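Local coordinates for protein putative alpha-L-fucosidase (Bacteroides thetaiotaomicron VPI-5482, PDB 3GZA) that probably hydrolyses alpha-L-fucosidic linkages, as a putative exported fucosidase of glycosyl hydrolase family 29, at residues P273-W285 against T318-R332. Residues are numbered along the deposited sequence; the frame is centred on the assembly and turned at random.
Sequences PLRGANGRHEWFW and TPDPTGLIPAGDAQR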
ATOM      1  N   PRO A 273     -27.895  -4.857 -11.006  1.00 25.17           N
ATOM      2  CA  PRO A 273     -27.147  -6.111 -11.045  1.00 24.53           C
ATOM      3  C   PRO A 273     -27.989  -7.143 -11.806  1.00 25.57           C
ATOM      4  O   PRO A 273     -29.219  -7.071 -11.781  1.00 24.55           O
ATOM      5  CB  PRO A 273     -27.094  -6.552  -9.585  1.00 26.49           C
ATOM      6  CG  PRO A 273     -27.906  -5.699  -8.838  1.00 28.51           C
ATOM      7  CD  PRO A 273     -28.338  -4.508  -9.639  1.00 25.56           C
ATOM      8  N   LEU A 274     -27.328  -8.069 -12.506  1.00 24.49           N
ATOM      9  CA  LEU A 274     -28.045  -9.218 -13.060  1.00 24.13           C
ATOM     10  C   LEU A 274     -28.576 -10.112 -11.928  1.00 23.40           C
ATOM     11  O   LEU A 274     -29.671 -10.661 -12.026  1.00 23.39           O
ATOM     12  CB  LEU A 274     -27.115 -10.006 -13.971  1.00 24.59           C
ATOM     13  CG  LEU A 274     -27.675 -11.291 -14.548  1.00 24.31           C
ATOM     14  CD1 LEU A 274     -28.969 -11.048 -15.401  1.00 25.97           C
ATOM     15  CD2 LEU A 274     -26.584 -12.050 -15.368  1.00 25.11           C
ATOM     16  N   ARG A 275     -27.792 -10.236 -10.858  1.00 24.16           N
ATOM     17  CA  ARG A 275     -28.118 -11.057  -9.723  1.00 24.14           C
ATOM     18  C   ARG A 275     -28.962 -10.266  -8.724  1.00 24.92           C
ATOM     19  O   ARG A 275     -28.523  -9.892  -7.605  1.00 25.45           O
ATOM     20  CB  ARG A 275     -26.861 -11.587  -9.093  1.00 23.31           C
ATOM     21  CG  ARG A 275     -26.193 -12.637  -9.977  1.00 22.91           C
ATOM     22  CD  ARG A 275     -24.855 -13.133  -9.443  1.00 25.17           C
ATOM     23  NE  ARG A 275     -24.459 -14.340 -10.181  1.00 24.51           N
ATOM     24  CZ  ARG A 275     -23.801 -15.383  -9.673  1.00 24.89           C
ATOM     25  NH1 ARG A 275     -23.343 -15.376  -8.429  1.00 25.20           N
ATOM     26  NH2 ARG A 275     -23.587 -16.457 -10.430  1.00 25.74           N
ATOM     27  N   GLY A 276     -30.204 -10.029  -9.143  1.00 24.24           N
ATOM     28  CA  GLY A 276     -31.140  -9.218  -8.367  1.00 25.06           C
ATOM     29  C   GLY A 276     -32.449  -9.884  -8.008  1.00 24.53           C
ATOM     30  O   GLY A 276     -33.360  -9.219  -7.541  1.00 24.15           O
ATOM     31  N   ALA A 277     -32.583 -11.195  -8.202  1.00 22.65           N
ATOM     32  CA  ALA A 277     -33.778 -11.916  -7.889  1.00 23.00           C
ATOM     33  C   ALA A 277     -33.761 -12.501  -6.473  1.00 22.26           C
ATOM     34  O   ALA A 277     -32.736 -12.521  -5.816  1.00 22.47           O
ATOM     35  CB  ALA A 277     -33.985 -13.095  -8.929  1.00 22.58           C
ATOM     36  N   ASN A 278     -34.941 -12.900  -6.037  1.00 22.46           N
ATOM     37  CA  ASN A 278     -35.172 -13.631  -4.809  1.00 22.39           C
ATOM     38  C   ASN A 278     -34.700 -12.882  -3.579  1.00 23.21           C
ATOM     39  O   ASN A 278     -34.308 -13.485  -2.592  1.00 23.78           O
ATOM     40  CB  ASN A 278     -34.470 -14.994  -4.912  1.00 22.86           C
ATOM     41  CG  ASN A 278     -34.950 -15.798  -6.133  1.00 24.79           C
ATOM     42  OD1 ASN A 278     -36.132 -15.817  -6.438  1.00 23.96           O
ATOM     43  ND2 ASN A 278     -34.021 -16.466  -6.826  1.00 23.24           N
ATOM     44  N   GLY A 279     -34.774 -11.558  -3.661  1.00 22.44           N
ATOM     45  CA  GLY A 279     -34.427 -10.723  -2.499  1.00 23.23           C
ATOM     46  C   GLY A 279     -32.992 -10.313  -2.423  1.00 23.47           C
ATOM     47  O   GLY A 279     -32.567  -9.660  -1.448  1.00 24.68           O
ATOM     48  N   ARG A 280     -32.196 -10.715  -3.416  1.00 22.78           N
ATOM     49  CA  ARG A 280     -30.803 -10.327  -3.516  1.00 22.40           C
ATOM     50  C   ARG A 280     -30.629  -9.134  -4.461  1.00 23.75           C
ATOM     51  O   ARG A 280     -31.553  -8.737  -5.169  1.00 25.03           O
ATOM     52  CB  ARG A 280     -29.956 -11.499  -3.997  1.00 23.45           C
ATOM     53  CG  ARG A 280     -30.086 -12.703  -3.107  1.00 23.90           C
ATOM     54  CD  ARG A 280     -29.232 -12.600  -1.852  1.00 26.28           C
ATOM     55  NE  ARG A 280     -27.805 -12.768  -2.116  1.00 26.30           N
ATOM     56  CZ  ARG A 280     -26.815 -12.326  -1.349  1.00 26.51           C
ATOM     57  NH1 ARG A 280     -27.046 -11.577  -0.277  1.00 29.16           N
ATOM     58  NH2 ARG A 280     -25.582 -12.533  -1.716  1.00 26.26           N
ATOM     59  N   HIS A 281     -29.451  -8.535  -4.425  1.00 23.51           N
ATOM     60  CA  HIS A 281     -29.130  -7.355  -5.255  1.00 23.92           C
ATOM     61  C   HIS A 281     -27.616  -7.246  -5.230  1.00 24.65           C
ATOM     62  O   HIS A 281     -27.045  -6.385  -4.511  1.00 26.02           O
ATOM     63  CB  HIS A 281     -29.837  -6.124  -4.664  1.00 24.76           C
ATOM     64  CG  HIS A 281     -29.748  -4.882  -5.496  1.00 24.21           C
ATOM     65  ND1 HIS A 281     -30.643  -4.605  -6.502  1.00 23.57           N
ATOM     66  CD2 HIS A 281     -28.849  -3.873  -5.491  1.00 24.15           C
ATOM     67  CE1 HIS A 281     -30.290  -3.461  -7.086  1.00 24.41           C
ATOM     68  NE2 HIS A 281     -29.208  -2.998  -6.485  1.00 23.94           N
ATOM     69  N   GLU A 282     -26.964  -8.100  -6.026  1.00 24.44           N
ATOM     70  CA  GLU A 282     -25.539  -8.310  -5.880  1.00 25.10           C
ATOM     71  C   GLU A 282     -24.696  -7.833  -7.053  1.00 24.91           C
ATOM     72  O   GLU A 282     -24.781  -8.397  -8.124  1.00 26.09           O
ATOM     73  CB  GLU A 282     -25.261  -9.794  -5.657  1.00 25.99           C
ATOM     74  CG  GLU A 282     -26.130 -10.382  -4.567  1.00 25.73           C
ATOM     75  CD  GLU A 282     -26.181  -9.586  -3.257  1.00 26.54           C
ATOM     76  OE1 GLU A 282     -25.122  -9.324  -2.617  1.00 27.81           O
ATOM     77  OE2 GLU A 282     -27.304  -9.304  -2.778  1.00 25.58           O
ATOM     78  N   TRP A 283     -23.863  -6.815  -6.810  1.00 26.49           N
ATOM     79  CA  TRP A 283     -22.969  -6.298  -7.829  1.00 25.86           C
ATOM     80  C   TRP A 283     -21.711  -7.167  -7.940  1.00 24.86           C
ATOM     81  O   TRP A 283     -21.004  -7.121  -8.941  1.00 24.36           O
ATOM     82  CB  TRP A 283     -22.593  -4.860  -7.529  1.00 25.98           C
ATOM     83  CG  TRP A 283     -23.703  -3.892  -7.715  1.00 24.18           C
ATOM     84  CD1 TRP A 283     -24.459  -3.352  -6.745  1.00 26.70           C
ATOM     85  CD2 TRP A 283     -24.204  -3.360  -8.962  1.00 24.80           C
ATOM     86  NE1 TRP A 283     -25.391  -2.495  -7.287  1.00 25.47           N
ATOM     87  CE2 TRP A 283     -25.266  -2.502  -8.651  1.00 25.20           C
ATOM     88  CE3 TRP A 283     -23.821  -3.501 -10.296  1.00 26.24           C
ATOM     89  CZ2 TRP A 283     -25.966  -1.767  -9.622  1.00 25.61           C
ATOM     90  CZ3 TRP A 283     -24.549  -2.845 -11.255  1.00 26.03           C
ATOM     91  CH2 TRP A 283     -25.571  -1.944 -10.919  1.00 23.77           C
ATOM     92  N   PHE A 284     -21.399  -7.900  -6.894  1.00 25.28           N
ATOM     93  CA  PHE A 284     -20.246  -8.834  -6.855  1.00 25.66           C
ATOM     94  C   PHE A 284     -20.634 -10.303  -6.780  1.00 25.89           C
ATOM     95  O   PHE A 284     -21.718 -10.669  -6.291  1.00 25.17           O
ATOM     96  CB  PHE A 284     -19.382  -8.543  -5.597  1.00 24.94           C
ATOM     97  CG  PHE A 284     -18.602  -7.255  -5.640  1.00 26.32           C
ATOM     98  CD1 PHE A 284     -17.380  -7.229  -6.267  1.00 28.45           C
ATOM     99  CD2 PHE A 284     -19.069  -6.096  -5.029  1.00 27.60           C
ATOM    100  CE1 PHE A 284     -16.607  -6.066  -6.257  1.00 27.39           C
ATOM    101  CE2 PHE A 284     -18.337  -4.955  -5.053  1.00 27.86           C
ATOM    102  CZ  PHE A 284     -17.105  -4.922  -5.710  1.00 27.85           C
ATOM    103  N   TRP A 285     -19.731 -11.140  -7.262  1.00 25.48           N
ATOM    104  CA  TRP A 285     -19.879 -12.579  -7.106  1.00 24.59           C
ATOM    105  C   TRP A 285     -19.745 -12.923  -5.638  1.00 24.43           C
ATOM    106  O   TRP A 285     -18.808 -12.510  -4.970  1.00 25.20           O
ATOM    107  CB  TRP A 285     -18.835 -13.336  -7.916  1.00 24.72           C
ATOM    108  CG  TRP A 285     -19.148 -14.794  -7.943  1.00 23.66           C
ATOM    109  CD1 TRP A 285     -19.888 -15.458  -8.895  1.00 24.22           C
ATOM    110  CD2 TRP A 285     -18.823 -15.782  -6.940  1.00 25.49           C
ATOM    111  NE1 TRP A 285     -20.021 -16.775  -8.549  1.00 25.60           N
ATOM    112  CE2 TRP A 285     -19.368 -17.000  -7.368  1.00 26.11           C
ATOM    113  CE3 TRP A 285     -18.105 -15.752  -5.731  1.00 25.13           C
ATOM    114  CZ2 TRP A 285     -19.252 -18.165  -6.624  1.00 25.68           C
ATOM    115  CZ3 TRP A 285     -18.014 -16.928  -4.988  1.00 24.54           C
ATOM    116  CH2 TRP A 285     -18.563 -18.114  -5.469  1.00 25.30           C
ATOM    117  N   THR A 318     -20.855 -10.346 -12.833  1.00 24.95           N
ATOM    118  CA  THR A 318     -20.013 -10.795 -11.687  1.00 24.66           C
ATOM    119  C   THR A 318     -19.073 -11.950 -12.005  1.00 24.39           C
ATOM    120  O   THR A 318     -19.459 -13.152 -11.841  1.00 25.99           O
ATOM    121  CB  THR A 318     -20.905 -11.196 -10.513  1.00 25.00           C
ATOM    122  OG1 THR A 318     -21.760 -12.295 -10.847  1.00 25.17           O
ATOM    123  CG2 THR A 318     -21.789 -10.043 -10.080  1.00 27.01           C
ATOM    124  N   PRO A 319     -17.835 -11.623 -12.396  1.00 25.05           N
ATOM    125  CA  PRO A 319     -16.875 -12.750 -12.597  1.00 24.75           C
ATOM    126  C   PRO A 319     -16.636 -13.432 -11.254  1.00 26.45           C
ATOM    127  O   PRO A 319     -16.627 -12.812 -10.206  1.00 25.25           O
ATOM    128  CB  PRO A 319     -15.637 -12.061 -13.112  1.00 26.22           C
ATOM    129  CG  PRO A 319     -16.135 -10.735 -13.657  1.00 26.77           C
ATOM    130  CD  PRO A 319     -17.246 -10.345 -12.789  1.00 26.96           C
ATOM    131  N   ASP A 320     -16.446 -14.728 -11.338  1.00 25.07           N
ATOM    132  CA  ASP A 320     -16.321 -15.602 -10.163  1.00 26.16           C
ATOM    133  C   ASP A 320     -14.869 -15.811  -9.739  1.00 25.05           C
ATOM    134  O   ASP A 320     -13.948 -15.259 -10.338  1.00 24.90           O
ATOM    135  CB  ASP A 320     -17.112 -16.900 -10.419  1.00 26.22           C
ATOM    136  CG  ASP A 320     -16.456 -17.879 -11.413  1.00 25.87           C
ATOM    137  OD1 ASP A 320     -15.243 -17.754 -11.720  1.00 25.59           O
ATOM    138  OD2 ASP A 320     -17.196 -18.725 -11.953  1.00 27.48           O
ATOM    139  N   PRO A 321     -14.632 -16.560  -8.663  1.00 24.30           N
ATOM    140  CA  PRO A 321     -13.227 -16.704  -8.200  1.00 25.27           C
ATOM    141  C   PRO A 321     -12.310 -17.511  -9.117  1.00 26.40           C
ATOM    142  O   PRO A 321     -11.104 -17.540  -8.889  1.00 27.28           O
ATOM    143  CB  PRO A 321     -13.371 -17.402  -6.854  1.00 26.12           C
ATOM    144  CG  PRO A 321     -14.752 -17.092  -6.415  1.00 25.67           C
ATOM    145  CD  PRO A 321     -15.558 -17.117  -7.681  1.00 25.04           C
ATOM    146  N   THR A 322     -12.855 -18.136 -10.140  1.00 25.90           N
ATOM    147  CA  THR A 322     -12.031 -18.782 -11.138  1.00 25.95           C
ATOM    148  C   THR A 322     -11.636 -17.812 -12.250  1.00 26.46           C
ATOM    149  O   THR A 322     -10.677 -18.064 -12.977  1.00 28.18           O
ATOM    150  CB  THR A 322     -12.687 -20.020 -11.738  1.00 26.28           C
ATOM    151  OG1 THR A 322     -13.662 -19.702 -12.730  1.00 27.25           O
ATOM    152  CG2 THR A 322     -13.292 -20.967 -10.644  1.00 27.62           C
ATOM    153  N   GLY A 323     -12.309 -16.663 -12.329  1.00 25.41           N
ATOM    154  CA  GLY A 323     -12.045 -15.653 -13.348  1.00 24.84           C
ATOM    155  C   GLY A 323     -12.943 -15.720 -14.555  1.00 24.10           C
ATOM    156  O   GLY A 323     -12.562 -15.269 -15.635  1.00 25.90           O
ATOM    157  N   LEU A 324     -14.141 -16.274 -14.377  1.00 24.01           N
ATOM    158  CA  LEU A 324     -15.094 -16.394 -15.462  1.00 24.54           C
ATOM    159  C   LEU A 324     -16.492 -15.891 -15.057  1.00 24.66           C
ATOM    160  O   LEU A 324     -16.859 -15.960 -13.880  1.00 25.51           O
ATOM    161  CB  LEU A 324     -15.226 -17.858 -15.842  1.00 24.35           C
ATOM    162  CG  LEU A 324     -13.997 -18.505 -16.433  1.00 25.42           C
ATOM    163  CD1 LEU A 324     -14.188 -20.004 -16.498  1.00 26.41           C
ATOM    164  CD2 LEU A 324     -13.682 -17.933 -17.796  1.00 27.19           C
ATOM    165  N   ILE A 325     -17.276 -15.450 -16.049  1.00 25.33           N
ATOM    166  CA  ILE A 325     -18.698 -15.198 -15.819  1.00 25.37           C
ATOM    167  C   ILE A 325     -19.356 -16.594 -15.705  1.00 24.54           C
ATOM    168  O   ILE A 325     -19.187 -17.460 -16.596  1.00 25.16           O
ATOM    169  CB  ILE A 325     -19.329 -14.318 -16.944  1.00 25.74           C
ATOM    170  CG1 ILE A 325     -18.825 -12.875 -16.839  1.00 26.94           C
ATOM    171  CG2 ILE A 325     -20.845 -14.464 -16.954  1.00 26.09           C
ATOM    172  CD1 ILE A 325     -19.359 -12.124 -15.613  1.00 26.77           C
ATOM    173  N   PRO A 326     -20.109 -16.837 -14.609  1.00 24.65           N
ATOM    174  CA  PRO A 326     -20.726 -18.159 -14.431  1.00 24.94           C
ATOM    175  C   PRO A 326     -21.608 -18.595 -15.590  1.00 24.09           C
ATOM    176  O   PRO A 326     -22.241 -17.765 -16.226  1.00 24.65           O
ATOM    177  CB  PRO A 326     -21.524 -18.013 -13.114  1.00 25.75           C
ATOM    178  CG  PRO A 326     -20.761 -16.971 -12.372  1.00 26.59           C
ATOM    179  CD  PRO A 326     -20.304 -15.981 -13.412  1.00 25.71           C
ATOM    180  N   ALA A 327     -21.641 -19.894 -15.867  1.00 24.75           N
ATOM    181  CA  ALA A 327     -22.375 -20.413 -17.002  1.00 25.07           C
ATOM    182  C   ALA A 327     -23.832 -19.992 -17.044  1.00 25.65           C
ATOM    183  O   ALA A 327     -24.387 -19.701 -18.109  1.00 25.58           O
ATOM    184  CB  ALA A 327     -22.274 -21.963 -16.982  1.00 25.86           C
ATOM    185  N   GLY A 328     -24.500 -20.046 -15.893  1.00 26.77           N
ATOM    186  CA  GLY A 328     -25.902 -19.679 -15.835  1.00 25.88           C
ATOM    187  C   GLY A 328     -26.169 -18.224 -16.189  1.00 25.15           C
ATOM    188  O   GLY A 328     -27.124 -17.913 -16.885  1.00 25.04           O
ATOM    189  N   ASP A 329     -25.307 -17.363 -15.674  1.00 24.30           N
ATOM    190  CA  ASP A 329     -25.364 -15.948 -15.975  1.00 24.01           C
ATOM    191  C   ASP A 329     -25.209 -15.714 -17.477  1.00 24.45           C
ATOM    192  O   ASP A 329     -25.938 -14.968 -18.097  1.00 23.69           O
ATOM    193  CB  ASP A 329     -24.281 -15.224 -15.207  1.00 24.32           C
ATOM    194  CG  ASP A 329     -24.450 -15.322 -13.703  1.00 24.60           C
ATOM    195  OD1 ASP A 329     -24.562 -16.454 -13.156  1.00 26.44           O
ATOM    196  OD2 ASP A 329     -24.457 -14.215 -13.090  1.00 29.88           O
ATOM    197  N   ALA A 330     -24.184 -16.329 -18.052  1.00 24.12           N
ATOM    198  CA  ALA A 330     -23.912 -16.209 -19.498  1.00 25.52           C
ATOM    199  C   ALA A 330     -25.087 -16.688 -20.341  1.00 25.09           C
ATOM    200  O   ALA A 330     -25.447 -16.076 -21.364  1.00 25.36           O
ATOM    201  CB  ALA A 330     -22.644 -17.012 -19.853  1.00 25.84           C
ATOM    202  N   GLN A 331     -25.705 -17.778 -19.921  1.00 24.40           N
ATOM    203  CA  GLN A 331     -26.843 -18.303 -20.671  1.00 25.14           C
ATOM    204  C   GLN A 331     -27.994 -17.305 -20.599  1.00 24.29           C
ATOM    205  O   GLN A 331     -28.646 -17.075 -21.583  1.00 24.51           O
ATOM    206  CB  GLN A 331     -27.239 -19.676 -20.166  1.00 26.13           C
ATOM    207  CG  GLN A 331     -28.503 -20.255 -20.738  1.00 25.92           C
ATOM    208  CD  GLN A 331     -28.474 -20.407 -22.259  1.00 27.95           C
ATOM    209  OE1 GLN A 331     -27.413 -20.599 -22.875  1.00 30.55           O
ATOM    210  NE2 GLN A 331     -29.651 -20.339 -22.866  1.00 29.45           N
ATOM    211  N   ARG A 332     -28.269 -16.761 -19.420  1.00 23.62           N
ATOM    212  CA  ARG A 332     -29.371 -15.793 -19.257  1.00 24.07           C
ATOM    213  C   ARG A 332     -29.156 -14.542 -20.100  1.00 24.39           C
ATOM    214  O   ARG A 332     -30.100 -13.970 -20.642  1.00 24.24           O
ATOM    215  CB  ARG A 332     -29.530 -15.381 -17.790  1.00 24.33           C
ATOM    216  CG  ARG A 332     -30.671 -14.435 -17.495  1.00 25.85           C
ATOM    217  CD  ARG A 332     -32.062 -14.977 -17.963  1.00 25.84           C
ATOM    218  NE  ARG A 332     -32.297 -16.418 -17.751  1.00 24.71           N
ATOM    219  CZ  ARG A 332     -32.608 -16.979 -16.585  1.00 24.99           C
ATOM    220  NH1 ARG A 332     -32.681 -16.259 -15.475  1.00 24.55           N
ATOM    221  NH2 ARG A 332     -32.762 -18.277 -16.500  1.00 24.37           N
TER
HETATM  222  O   HOH W   1     -17.614 -10.418  -9.114  1.00 12.51           O
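Arg275 and Asp329 make the charged link between the loop 273-285 and the segment 318-332, illustrating how one bidentate pair can fix a loop to the start of a helix. The guanidinium grips the carboxylate side-on: Arg275 NE reaches the syn lone pair of Asp329 OD2 at 2.9 Å, while Arg275 NH2 points almost straight at Asp329 OD1 (178°). The two planes are twisted 37° apart. Arg275 runs extended from CG to NE, which carries its charge across to the first turn of helix 327-344; Thr318 OG1 lies over one guanidinium face without bonding to it.

Apolar contact centres on Trp285. Its indole lies against the Asp320-Pro321 turn because a chi1 of -170° swings CG away from the backbone N, and two CH-pi contacts share one face: Asp320 CB sits 3.5 Å from the centroid of the Trp285 five-membered ring, and Pro321 CD covers the six-membered ring. Pro326 CG meets the indole edge at CD1. A leucine here would probably leave Asp320 CB and Pro321 without their flat aromatic partner.

A water bridges the backbones, accepting from Trp285 N and donating to Pro319 O (2.8 Å). Asp320 OD1, meanwhile, closes an Asx turn through Thr322 N and also takes Thr322 OG1 and Leu324 N.

The loops following strands 264-273 and 312-317, neighbours in the TIM-barrel-type domain, are thus held by unlike forces: charge, an indole face and a shared water.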